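Local coordinates for allantoin racemase (Pseudomonas fluorescens, PDB 5LG5), which racemises allantoin by proton transfer and probably interconverts the D and L forms of other 5-substituted hydantoins, at residues P37-E42 with V57-M62; A70-G75 with A204-A209; L84-N89 with R223-P228; C136-A141 with R169-E174. All blocks are in the same frame, centred on the assembly; numbering follows the deposited sequence.

Interaction 1 of 4, residues P37-E42 with V57-M62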
loop_
_atom_site.group_PDB
_atom_site.type_symbol
_atom_site.label_atom_id
_atom_site.label_comp_id
_atom_site.label_asym_id
_atom_site.label_seq_id
_atom_site.Cartn_x
_atom_site.Cartn_y
_atom_site.Cartn_z
ATOM N N PRO E 37 32.827 10.758 13.544
ATOM C CA PRO E 37 33.449 10.533 12.228
ATOM C C PRO E 37 34.593 11.505 11.968
ATOM O O PRO E 37 34.579 12.587 12.549
ATOM C CB PRO E 37 32.305 10.823 11.244
ATOM C CG PRO E 37 31.051 10.576 12.038
ATOM C CD PRO E 37 31.387 11.042 13.437
ATOM N N TYR E 38 35.542 11.142 11.106
ATOM C CA TYR E 38 36.702 11.994 10.849
ATOM C C TYR E 38 36.342 13.161 9.938
ATOM O O TYR E 38 37.097 14.131 9.831
ATOM C CB TYR E 38 37.831 11.193 10.202
ATOM C CG TYR E 38 38.424 10.120 11.073
ATOM C CD1 TYR E 38 38.799 8.900 10.527
ATOM C CD2 TYR E 38 38.621 10.322 12.434
ATOM C CE1 TYR E 38 39.347 7.909 11.304
ATOM C CE2 TYR E 38 39.170 9.324 13.230
ATOM C CZ TYR E 38 39.531 8.124 12.653
ATOM O OH TYR E 38 40.075 7.117 13.414
ATOM N N PHE E 39 35.201 13.056 9.258
ATOM C CA PHE E 39 34.720 14.150 8.416
ATOM C C PHE E 39 33.194 14.187 8.357
ATOM O O PHE E 39 32.514 13.339 8.956
ATOM C CB PHE E 39 35.320 14.082 7.014
ATOM C CG PHE E 39 34.949 12.848 6.254
ATOM C CD1 PHE E 39 35.666 11.672 6.420
ATOM C CD2 PHE E 39 33.884 12.871 5.359
ATOM C CE1 PHE E 39 35.328 10.529 5.709
ATOM C CE2 PHE E 39 33.535 11.737 4.637
ATOM C CZ PHE E 39 34.258 10.562 4.815
ATOM N N GLY E 40 32.666 15.185 7.651
ATOM C CA GLY E 40 31.229 15.391 7.556
ATOM C C GLY E 40 30.776 16.725 8.121
ATOM O O GLY E 40 31.604 17.557 8.505
ATOM N N ALA E 41 29.461 16.949 8.139
ATOM C CA ALA E 41 28.896 18.203 8.628
ATOM C C ALA E 41 28.767 18.189 10.158
ATOM O O ALA E 41 28.664 17.122 10.769
ATOM C CB ALA E 41 27.546 18.473 7.968
ATOM N N GLU E 42 28.775 19.363 10.786
ATOM C CA GLU E 42 28.676 19.412 12.250
ATOM C C GLU E 42 27.274 19.033 12.717
ATOM O O GLU E 42 27.050 18.679 13.869
ATOM C CB GLU E 42 29.083 20.793 12.774
ATOM C CG GLU E 42 28.214 21.938 12.273
ATOM C CD GLU E 42 28.641 23.277 12.847
ATOM O OE1 GLU E 42 29.203 23.298 13.960
ATOM O OE2 GLU E 42 28.432 24.304 12.175
ATOM N N VAL E 57 30.565 7.762 8.489
ATOM C CA VAL E 57 30.332 6.794 9.558
ATOM C C VAL E 57 30.975 5.455 9.215
ATOM O O VAL E 57 31.649 4.839 10.042
ATOM C CB VAL E 57 28.807 6.623 9.845
ATOM C CG1 VAL E 57 28.539 5.383 10.693
ATOM C CG2 VAL E 57 28.243 7.882 10.527
ATOM N N MET E 58 30.760 5.010 7.982
ATOM C CA MET E 58 31.371 3.774 7.500
ATOM C C MET E 58 32.893 3.834 7.611
ATOM O O MET E 58 33.538 2.910 8.114
ATOM C CB MET E 58 30.946 3.508 6.049
ATOM C CG MET E 58 29.538 2.947 5.895
ATOM S SD MET E 58 29.131 2.605 4.163
ATOM C CE MET E 58 27.996 3.953 3.888
ATOM N N ASP E 59 33.446 4.949 7.161
ATOM C CA ASP E 59 34.877 5.222 7.280
ATOM C C ASP E 59 35.367 5.126 8.737
ATOM O O ASP E 59 36.350 4.442 9.047
ATOM C CB ASP E 59 35.160 6.618 6.702
ATOM C CG ASP E 59 36.627 7.021 6.817
ATOM O OD1 ASP E 59 36.954 7.976 7.568
ATOM O OD2 ASP E 59 37.447 6.387 6.128
ATOM N N ARG E 60 34.643 5.784 9.636
ATOM C CA ARG E 60 35.025 5.852 11.051
ATOM C C ARG E 60 35.019 4.484 11.714
ATOM O O ARG E 60 35.882 4.157 12.529
ATOM C CB ARG E 60 34.081 6.791 11.804
ATOM C CG ARG E 60 34.539 7.193 13.207
ATOM C CD ARG E 60 35.963 7.738 13.219
ATOM N NE ARG E 60 36.611 7.658 14.531
ATOM C CZ ARG E 60 37.245 6.593 15.018
ATOM N NH1 ARG E 60 37.305 5.460 14.328
ATOM N NH2 ARG E 60 37.807 6.660 16.215
ATOM N N VAL E 61 34.014 3.692 11.376
ATOM C CA VAL E 61 33.870 2.366 11.949
ATOM C C VAL E 61 34.948 1.418 11.423
ATOM O O VAL E 61 35.517 0.623 12.177
ATOM C CB VAL E 61 32.444 1.819 11.696
ATOM C CG1 VAL E 61 32.348 0.337 12.073
ATOM C CG2 VAL E 61 31.412 2.689 12.451
ATOM N N MET E 62 35.214 1.503 10.127
ATOM C CA MET E 62 36.264 0.688 9.508
ATOM C C MET E 62 37.651 1.054 10.041
ATOM O O MET E 62 38.532 0.206 10.139
ATOM C CB MET E 62 36.229 0.819 7.981
ATOM C CG MET E 62 35.001 0.177 7.316
ATOM S SD MET E 62 34.698 -1.537 7.799
ATOM C CE MET E 62 33.426 -1.290 8.986
HETATM O O HOH W 1 35.095 9.319 9.233
#
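Loop-on-helix packing in the alpha/beta racemase fold is exemplified by Y38 and R60, which join the loop leading into strand 40-41 to the last turns of helix 47-63. The R60 side chain turns back at chi2 (52°), the torsion that places CD, and CD then lies over the middle of the Y38 ring, 3.6 Å from its centroid, as a CH-pi contact. Farther out the guanidinium runs nearly flat against the ring, the two planes 15° apart, and the Y38 OH sits over the centre of the guanidinium face, 3.3 Å from R60 CZ. The Y38 OH and R60 NH1 are close but badly angled for a hydrogen bond. Nearer the backbone, R60 CG rests 3.6 Å from P37 CA, while P37 CG lies beside V57 CG2 at 4.2 Å. An alanine at R60 would probably strip the Y38 face of this cover and set the ring free to turn.

D59 works on the neighbouring side of the loop. A water accepts from Y38 N at 2.7 Å and donates to D59 OD1 at 2.8 Å, so that the loop backbone is tied to the helix through solvent. Beyond F39 the chain enters strand 40-41, where G40 and A41 pair antiparallel with a strand of the second subunit; the F39 ring itself packs on W236 of that subunit and on L52 and A56 of helix 47-63 in its own chain. Within the contact, D59 OD1 meets this ring at its edge, near the ring plane, 3.6 Å from F39 CE1.

Interaction 2 of 4, residues A70-G75 with A204-A209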
loop_
_atom_site.group_PDB
_atom_site.type_symbol
_atom_site.label_atom_id
_atom_site.label_comp_id
_atom_site.label_asym_id
_atom_site.label_seq_id
_atom_site.Cartn_x
_atom_site.Cartn_y
_atom_site.Cartn_z
ATOM N N ALA E 70 28.933 -4.996 18.255
ATOM C CA ALA E 70 27.771 -4.402 17.633
ATOM C C ALA E 70 28.086 -2.951 17.361
ATOM O O ALA E 70 29.034 -2.394 17.931
ATOM C CB ALA E 70 26.543 -4.526 18.544
ATOM N N VAL E 71 27.306 -2.344 16.474
ATOM C CA VAL E 71 27.477 -0.941 16.148
ATOM C C VAL E 71 26.128 -0.259 16.132
ATOM O O VAL E 71 25.153 -0.785 15.572
ATOM C CB VAL E 71 28.174 -0.737 14.774
ATOM C CG1 VAL E 71 28.181 0.749 14.399
ATOM C CG2 VAL E 71 29.602 -1.299 14.794
ATOM N N ILE E 72 26.059 0.902 16.775
ATOM C CA ILE E 72 24.857 1.725 16.743
ATOM C C ILE E 72 25.134 2.976 15.953
ATOM O O ILE E 72 26.103 3.689 16.247
ATOM C CB ILE E 72 24.383 2.149 18.138
ATOM C CG1 ILE E 72 23.916 0.948 18.962
ATOM C CG2 ILE E 72 23.246 3.159 18.012
ATOM C CD1 ILE E 72 23.635 1.310 20.434
ATOM N N GLN E 73 24.306 3.242 14.946
ATOM C CA GLN E 73 24.407 4.493 14.222
ATOM C C GLN E 73 23.449 5.502 14.845
ATOM O O GLN E 73 22.225 5.343 14.783
ATOM C CB GLN E 73 24.144 4.309 12.724
ATOM C CG GLN E 73 24.154 5.629 11.972
ATOM C CD GLN E 73 24.352 5.467 10.484
ATOM O OE1 GLN E 73 25.171 4.664 10.036
ATOM N NE2 GLN E 73 23.608 6.235 9.707
ATOM N N ALA E 74 24.028 6.529 15.463
ATOM C CA ALA E 74 23.272 7.447 16.302
ATOM C C ALA E 74 22.944 8.712 15.546
ATOM O O ALA E 74 23.466 9.791 15.846
ATOM C CB ALA E 74 24.048 7.780 17.569
ATOM N N GLY E 75 22.106 8.572 14.536
ATOM C CA GLY E 75 21.576 9.724 13.839
ATOM C C GLY E 75 20.172 9.364 13.427
ATOM O O GLY E 75 19.891 8.200 13.117
ATOM N N ALA E 204 17.175 3.067 23.347
ATOM C CA ALA E 204 16.490 1.954 22.708
ATOM C C ALA E 204 17.496 1.094 21.952
ATOM O O ALA E 204 17.552 -0.120 22.142
ATOM C CB ALA E 204 15.411 2.464 21.757
ATOM N N ALA E 205 18.318 1.744 21.129
ATOM C CA ALA E 205 19.281 1.038 20.284
ATOM C C ALA E 205 20.270 0.227 21.093
ATOM O O ALA E 205 20.645 -0.888 20.695
ATOM C CB ALA E 205 20.018 2.016 19.372
ATOM N N VAL E 206 20.701 0.787 22.226
ATOM C CA VAL E 206 21.637 0.069 23.092
ATOM C C VAL E 206 21.066 -1.264 23.506
ATOM O O VAL E 206 21.740 -2.290 23.411
ATOM C CB VAL E 206 22.000 0.872 24.356
ATOM C CG1 VAL E 206 22.791 0.004 25.339
ATOM C CG2 VAL E 206 22.785 2.108 23.970
ATOM N N THR E 207 19.825 -1.249 23.979
ATOM C CA THR E 207 19.199 -2.484 24.449
ATOM C C THR E 207 19.022 -3.458 23.294
ATOM O O THR E 207 19.184 -4.668 23.455
ATOM C CB THR E 207 17.841 -2.248 25.140
ATOM O OG1 THR E 207 16.870 -1.839 24.168
ATOM C CG2 THR E 207 17.964 -1.192 26.250
ATOM N N ILE E 208 18.696 -2.928 22.122
ATOM C CA ILE E 208 18.505 -3.796 20.970
ATOM C C ILE E 208 19.835 -4.445 20.572
ATOM O O ILE E 208 19.911 -5.667 20.412
ATOM C CB ILE E 208 17.857 -3.038 19.793
ATOM C CG1 ILE E 208 16.414 -2.666 20.151
ATOM C CG2 ILE E 208 17.873 -3.891 18.524
ATOM C CD1 ILE E 208 15.742 -1.728 19.152
ATOM N N ALA E 209 20.895 -3.647 20.470
ATOM C CA ALA E 209 22.214 -4.190 20.135
ATOM C C ALA E 209 22.674 -5.248 21.138
ATOM O O ALA E 209 23.170 -6.317 20.745
ATOM C CB ALA E 209 23.257 -3.056 20.019
#
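A70 opens the contact with its CB against A209 CB at 3.9 Å, two methyl groups meeting where strand 70-74 faces helix 201-214. This is the strand-on-helix layer packing of an alpha/beta fold: the segments run nearly antiparallel, their directions 161° apart, and their axes come within 8.9 Å of each other. V71 turns its side chain to the other side of the sheet, where it meets L4 and L88, in the usual alternation of a strand.

I72 then points back at the helix and carries most of the contact. With CG1 anti to its own carbonyl carbon (chi1 -66°), the two branches part company. I72 CG2 settles on A205 CB at 3.7 Å, and I72 CG1 lies between A205 and A209, 4.2 Å from A209 CB. I72 CD1 lies on the helix backbone between A205 and V206, 3.5 Å from V206 N, and it touches V206 CG2 at 3.7 Å. I72 thus spans two successive turns of the helix, with I3 and V5 of strand 2-7 and I95 of helix 95-103 packed about it. Q73, like V71, faces away, and meets D94.

On the helix, V206 also leans on A22 and V25 of helix 12-25, while T207 and I208 lie on the side that packs against the third subunit. The side-chain contacts between the two segments are apolar. No hydrogen bond joins them, so their fit here rests on shape: the small alanines A205 and A209 are consistent with the close approach of the axes, and I72 lies against both of them and V206.

Interaction 3 of 4, residues L84-N89 with R223-P228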
loop_
_atom_site.group_PDB
_atom_site.type_symbol
_atom_site.label_atom_id
_atom_site.label_comp_id
_atom_site.label_asym_id
_atom_site.label_seq_id
_atom_site.Cartn_x
_atom_site.Cartn_y
_atom_site.Cartn_z
ATOM N N LEU E 84 27.089 -0.264 6.394
ATOM C CA LEU E 84 27.700 -0.887 7.574
ATOM C C LEU E 84 27.376 -2.373 7.614
ATOM O O LEU E 84 28.244 -3.195 7.906
ATOM C CB LEU E 84 27.186 -0.251 8.867
ATOM C CG LEU E 84 28.006 0.785 9.658
ATOM C CD1 LEU E 84 29.366 1.070 9.034
ATOM C CD2 LEU E 84 27.201 2.059 9.878
ATOM N N GLN E 85 26.114 -2.706 7.338
ATOM C CA GLN E 85 25.669 -4.100 7.366
ATOM C C GLN E 85 26.426 -4.994 6.386
ATOM O O GLN E 85 26.643 -6.179 6.657
ATOM C CB GLN E 85 24.153 -4.202 7.159
ATOM C CG GLN E 85 23.332 -3.763 8.394
ATOM C CD GLN E 85 21.840 -3.792 8.139
ATOM O OE1 GLN E 85 21.350 -3.098 7.253
ATOM N NE2 GLN E 85 21.110 -4.609 8.903
ATOM N N GLU E 86 26.816 -4.442 5.245
ATOM C CA GLU E 86 27.626 -5.204 4.287
ATOM C C GLU E 86 29.035 -5.326 4.806
ATOM O O GLU E 86 29.640 -6.391 4.747
ATOM C CB GLU E 86 27.681 -4.496 2.947
ATOM C CG GLU E 86 26.418 -4.580 2.146
ATOM C CD GLU E 86 26.610 -4.043 0.755
ATOM O OE1 GLU E 86 27.722 -3.532 0.472
ATOM O OE2 GLU E 86 25.640 -4.100 -0.034
ATOM N N LEU E 87 29.559 -4.201 5.295
ATOM C CA LEU E 87 30.938 -4.125 5.745
ATOM C C LEU E 87 31.202 -4.983 6.976
ATOM O O LEU E 87 32.289 -5.542 7.123
ATOM C CB LEU E 87 31.299 -2.673 6.049
ATOM C CG LEU E 87 31.360 -1.779 4.807
ATOM C CD1 LEU E 87 31.481 -0.336 5.228
ATOM C CD2 LEU E 87 32.549 -2.199 3.931
ATOM N N LEU E 88 30.205 -5.096 7.853
ATOM C CA LEU E 88 30.428 -5.711 9.160
ATOM C C LEU E 88 29.820 -7.107 9.294
ATOM O O LEU E 88 28.859 -7.434 8.608
ATOM C CB LEU E 88 29.857 -4.797 10.240
ATOM C CG LEU E 88 30.497 -3.416 10.323
ATOM C CD1 LEU E 88 29.706 -2.521 11.273
ATOM C CD2 LEU E 88 31.912 -3.615 10.833
ATOM N N ASN E 89 30.372 -7.915 10.197
ATOM C CA ASN E 89 29.761 -9.180 10.593
ATOM C C ASN E 89 29.281 -9.133 12.036
ATOM O O ASN E 89 29.318 -10.135 12.746
ATOM C CB ASN E 89 30.731 -10.356 10.404
ATOM C CG ASN E 89 31.080 -10.596 8.954
ATOM O OD1 ASN E 89 31.861 -9.857 8.355
ATOM N ND2 ASN E 89 30.501 -11.644 8.378
ATOM N N ARG E 223 22.469 -12.206 1.117
ATOM C CA ARG E 223 22.087 -11.547 -0.128
ATOM C C ARG E 223 22.437 -10.074 -0.119
ATOM O O ARG E 223 23.550 -9.694 -0.494
ATOM C CB ARG E 223 20.588 -11.743 -0.415
ATOM C CG ARG E 223 20.188 -11.468 -1.868
ATOM C CD ARG E 223 18.687 -11.311 -1.996
ATOM N NE ARG E 223 18.208 -11.201 -3.375
ATOM C CZ ARG E 223 17.059 -10.623 -3.714
ATOM N NH1 ARG E 223 16.290 -10.079 -2.782
ATOM N NH2 ARG E 223 16.687 -10.565 -4.990
ATOM N N THR E 224 21.476 -9.255 0.298
ATOM C CA THR E 224 21.615 -7.810 0.259
ATOM C C THR E 224 22.850 -7.325 1.006
ATOM O O THR E 224 23.572 -6.454 0.509
ATOM C CB THR E 224 20.385 -7.132 0.861
ATOM O OG1 THR E 224 19.210 -7.646 0.227
ATOM C CG2 THR E 224 20.455 -5.629 0.693
ATOM N N TYR E 225 23.121 -7.937 2.159
ATOM C CA TYR E 225 24.195 -7.478 3.040
ATOM C C TYR E 225 25.418 -8.384 3.045
ATOM O O TYR E 225 26.207 -8.388 3.988
ATOM C CB TYR E 225 23.653 -7.275 4.452
ATOM C CG TYR E 225 22.486 -6.328 4.428
ATOM C CD1 TYR E 225 22.599 -5.080 3.825
ATOM C CD2 TYR E 225 21.265 -6.695 4.948
ATOM C CE1 TYR E 225 21.535 -4.224 3.772
ATOM C CE2 TYR E 225 20.187 -5.837 4.900
ATOM C CZ TYR E 225 20.331 -4.610 4.310
ATOM O OH TYR E 225 19.265 -3.743 4.256
ATOM N N ALA E 226 25.561 -9.157 1.981
ATOM C CA ALA E 226 26.760 -9.955 1.778
ATOM C C ALA E 226 27.996 -9.055 1.796
ATOM O O ALA E 226 27.910 -7.852 1.524
ATOM C CB ALA E 226 26.676 -10.710 0.456
ATOM N N THR E 227 29.142 -9.644 2.122
ATOM C CA THR E 227 30.413 -8.930 2.086
ATOM C C THR E 227 30.580 -8.239 0.728
ATOM O O THR E 227 30.221 -8.819 -0.301
ATOM C CB THR E 227 31.568 -9.922 2.292
ATOM O OG1 THR E 227 31.380 -10.614 3.535
ATOM C CG2 THR E 227 32.901 -9.200 2.309
ATOM N N PRO E 228 31.065 -6.980 0.716
ATOM C CA PRO E 228 31.256 -6.408 -0.619
ATOM C C PRO E 228 32.179 -7.296 -1.436
ATOM O O PRO E 228 33.105 -7.896 -0.873
ATOM C CB PRO E 228 31.908 -5.050 -0.335
ATOM C CG PRO E 228 31.416 -4.689 1.067
ATOM C CD PRO E 228 31.356 -6.011 1.793
HETATM O O HOH W 2 31.529 -8.718 5.686
#
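The carbonyl oxygen of E86, in the last turn of helix 81-87, is gripped by K221 NZ and by a water that donates to it at 3.1 Å. The same water donates to N89 OD1 (2.9 Å) and accepts from T227 OG1 (2.9 Å), bridging the helix end to the loop whose residues R223 to A226 form a type I beta turn. K221 NZ also bonds the carbonyl oxygens of Q85, L88 and Y225, so one ammonium group gathers both segments.

Beside it, E86 CA points its hydrogen almost straight at Y225 O, the carbon lying 3.5 Å from that oxygen. The Y225 ring receives Q85 over one face: CB makes a CH-pi contact 4.1 Å from the ring centroid, and OE1, bonded to R81, lies over the rim. T224 CG2 covers the opposite face. With E86 CG anti to the carbonyl carbon (chi1 -74°), that atom lies at the ring edge. The carboxylate goes on into the subunit interface, where OE2 bonds R118 and the backbone N of N47, both of the second subunit. Next along the chain, L87 CD2 packs 4.0 Å from P228 CG.

Interaction 4 of 4, residues C136-A141 with R169-E174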
loop_
_atom_site.group_PDB
_atom_site.type_symbol
_atom_site.label_atom_id
_atom_site.label_comp_id
_atom_site.label_asym_id
_atom_site.label_seq_id
_atom_site.Cartn_x
_atom_site.Cartn_y
_atom_site.Cartn_z
ATOM N N CYS E 136 3.350 4.658 12.072
ATOM C CA CYS E 136 3.754 6.030 12.333
ATOM C C CYS E 136 2.587 6.995 12.095
ATOM O O CYS E 136 2.082 7.116 10.974
ATOM C CB CYS E 136 4.965 6.412 11.473
ATOM S SG CYS E 136 5.577 8.073 11.816
ATOM N N ALA E 137 2.146 7.671 13.152
ATOM C CA ALA E 137 1.070 8.652 13.026
ATOM C C ALA E 137 1.536 9.931 12.309
ATOM O O ALA E 137 0.760 10.572 11.597
ATOM C CB ALA E 137 0.485 8.984 14.392
ATOM N N SER E 138 2.801 10.296 12.508
ATOM C CA SER E 138 3.374 11.478 11.879
ATOM C C SER E 138 4.848 11.626 12.217
ATOM O O SER E 138 5.345 11.071 13.204
ATOM C CB SER E 138 2.623 12.747 12.312
ATOM O OG SER E 138 2.646 12.903 13.720
ATOM N N VAL E 139 5.546 12.373 11.374
ATOM C CA VAL E 139 6.872 12.850 11.694
ATOM C C VAL E 139 6.783 14.355 11.722
ATOM O O VAL E 139 6.403 14.973 10.727
ATOM C CB VAL E 139 7.894 12.398 10.641
ATOM C CG1 VAL E 139 9.310 12.975 10.958
ATOM C CG2 VAL E 139 7.903 10.886 10.563
ATOM N N ARG E 140 7.096 14.948 12.865
ATOM C CA ARG E 140 6.927 16.386 13.035
ATOM C C ARG E 140 8.228 17.075 13.383
ATOM O O ARG E 140 9.048 16.540 14.136
ATOM C CB ARG E 140 5.918 16.676 14.141
ATOM C CG ARG E 140 4.516 16.264 13.817
ATOM C CD ARG E 140 3.584 16.765 14.890
ATOM N NE ARG E 140 2.221 16.803 14.399
ATOM C CZ ARG E 140 1.592 17.921 14.073
ATOM N NH1 ARG E 140 2.205 19.087 14.225
ATOM N NH2 ARG E 140 0.348 17.865 13.621
ATOM N N ALA E 141 8.386 18.286 12.871
ATOM C CA ALA E 141 9.585 19.062 13.136
ATOM C C ALA E 141 9.320 20.114 14.206
ATOM O O ALA E 141 8.339 20.839 14.143
ATOM C CB ALA E 141 10.079 19.725 11.850
ATOM N N ARG E 169 -2.630 14.905 20.052
ATOM C CA ARG E 169 -3.978 15.437 19.888
ATOM C C ARG E 169 -4.513 15.291 18.468
ATOM O O ARG E 169 -5.598 14.747 18.257
ATOM C CB ARG E 169 -4.003 16.912 20.303
ATOM C CG ARG E 169 -5.317 17.620 20.044
ATOM C CD ARG E 169 -5.359 18.979 20.726
ATOM N NE ARG E 169 -4.946 20.039 19.811
ATOM C CZ ARG E 169 -5.687 20.526 18.819
ATOM N NH1 ARG E 169 -6.906 20.042 18.578
ATOM N NH2 ARG E 169 -5.195 21.490 18.050
ATOM N N GLU E 170 -3.736 15.759 17.497
ATOM C CA GLU E 170 -4.175 15.781 16.109
ATOM C C GLU E 170 -3.865 14.505 15.330
ATOM O O GLU E 170 -4.669 14.061 14.515
ATOM C CB GLU E 170 -3.601 17.007 15.403
ATOM C CG GLU E 170 -4.043 18.308 16.048
ATOM C CD GLU E 170 -3.466 19.515 15.361
ATOM O OE1 GLU E 170 -2.598 19.326 14.477
ATOM O OE2 GLU E 170 -3.891 20.646 15.694
ATOM N N ASP E 171 -2.689 13.931 15.546
ATOM C CA ASP E 171 -2.287 12.770 14.767
ATOM C C ASP E 171 -2.614 11.438 15.451
ATOM O O ASP E 171 -2.412 10.367 14.861
ATOM C CB ASP E 171 -0.792 12.833 14.432
ATOM C CG ASP E 171 -0.394 14.142 13.786
ATOM O OD1 ASP E 171 -1.253 14.740 13.118
ATOM O OD2 ASP E 171 0.772 14.572 13.944
ATOM N N LYS E 172 -3.077 11.505 16.697
ATOM C CA LYS E 172 -3.394 10.289 17.485
ATOM C C LYS E 172 -2.177 9.427 17.808
ATOM O O LYS E 172 -2.278 8.189 17.916
ATOM C CB LYS E 172 -4.487 9.438 16.833
ATOM C CG LYS E 172 -5.778 10.203 16.602
ATOM C CD LYS E 172 -6.235 10.862 17.905
ATOM C CE LYS E 172 -7.489 11.707 17.680
ATOM N NZ LYS E 172 -8.530 11.477 18.717
ATOM N N ALA E 173 -1.024 10.076 17.946
ATOM C CA ALA E 173 0.156 9.383 18.419
ATOM C C ALA E 173 -0.113 8.902 19.843
ATOM O O ALA E 173 -0.779 9.587 20.638
ATOM C CB ALA E 173 1.356 10.312 18.406
ATOM N N GLU E 174 0.429 7.743 20.183
ATOM C CA GLU E 174 0.279 7.233 21.534
ATOM C C GLU E 174 1.638 7.139 22.182
ATOM O O GLU E 174 1.762 6.987 23.398
ATOM C CB GLU E 174 -0.411 5.879 21.509
ATOM C CG GLU E 174 -1.757 5.958 20.817
ATOM C CD GLU E 174 -2.531 4.680 20.904
ATOM O OE1 GLU E 174 -1.994 3.705 21.480
ATOM O OE2 GLU E 174 -3.683 4.656 20.405
#
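With CG anti to its carbonyl carbon (chi1 -53°), D171 faces R140, whose chain is extended from CG to NE, and S138, whose OG sits between its backbone N and carbonyl carbon. Here strand 136-141, an outer strand of its parallel sheet, meets the end of helix 153-171, which leads back to strand 175-179 in a beta-alpha-beta crossover.

R140 and D171 meet tip to tip. R140 NE gives a nearly straight bond (172°) to D171 OD2 at 2.7 Å, on the syn side but somewhat out of the carboxylate plane, the oxygen lying in the guanidinium plane; R140 NH2 adds a weak bond to the same oxygen at 3.3 Å. S138 OG donates to D171 OD2 at 2.5 Å from the other face of the carboxylate, and is itself bonded to S111 OG in the adjacent strand. An alanine at D171 would probably leave R140 NE and S138 OG without this shared acceptor and the arginine's charge less well matched.

The network spreads along the helix end. R140 NH2 forms a long salt bridge with E170 OE1 (3.4 Å), while E170 OE2 pairs with R169 NH2 at 2.8 Å. R140 NH1 has a further partner in Q163. At the start of the strand, A137 CB lies 3.2 Å from D171 O and 4.3 Å from A173 CB.

Two acids and two arginines therefore alternate at the protein surface, and this pairing, with a hydroxyl added, is likely to keep D171 ionised and the crossover helix tied to the sheet edge.

From the N terminus, interaction 1 closes first, completing a short, largely helical span that returns the chain before strand 40-41 to helix 47-63, before any other contact opens. Interaction 2 opens on the next strand, 70-74, and interaction 3 on the helix after it. Interaction 4 then opens and closes within both spans, joining the outer strand 136-141 of the second parallel sheet to the end of helix 153-171. Helix 201-214 closes interaction 2 and the C-terminal loop closes interaction 3, so these two cross. Interactions 1, 2 and 3 touch one another through V57, V61, M62, V71, Q73, L84 and L88, among others, forming one packed half; interaction 4 lies across the chain's centre from interactions 1 and 3.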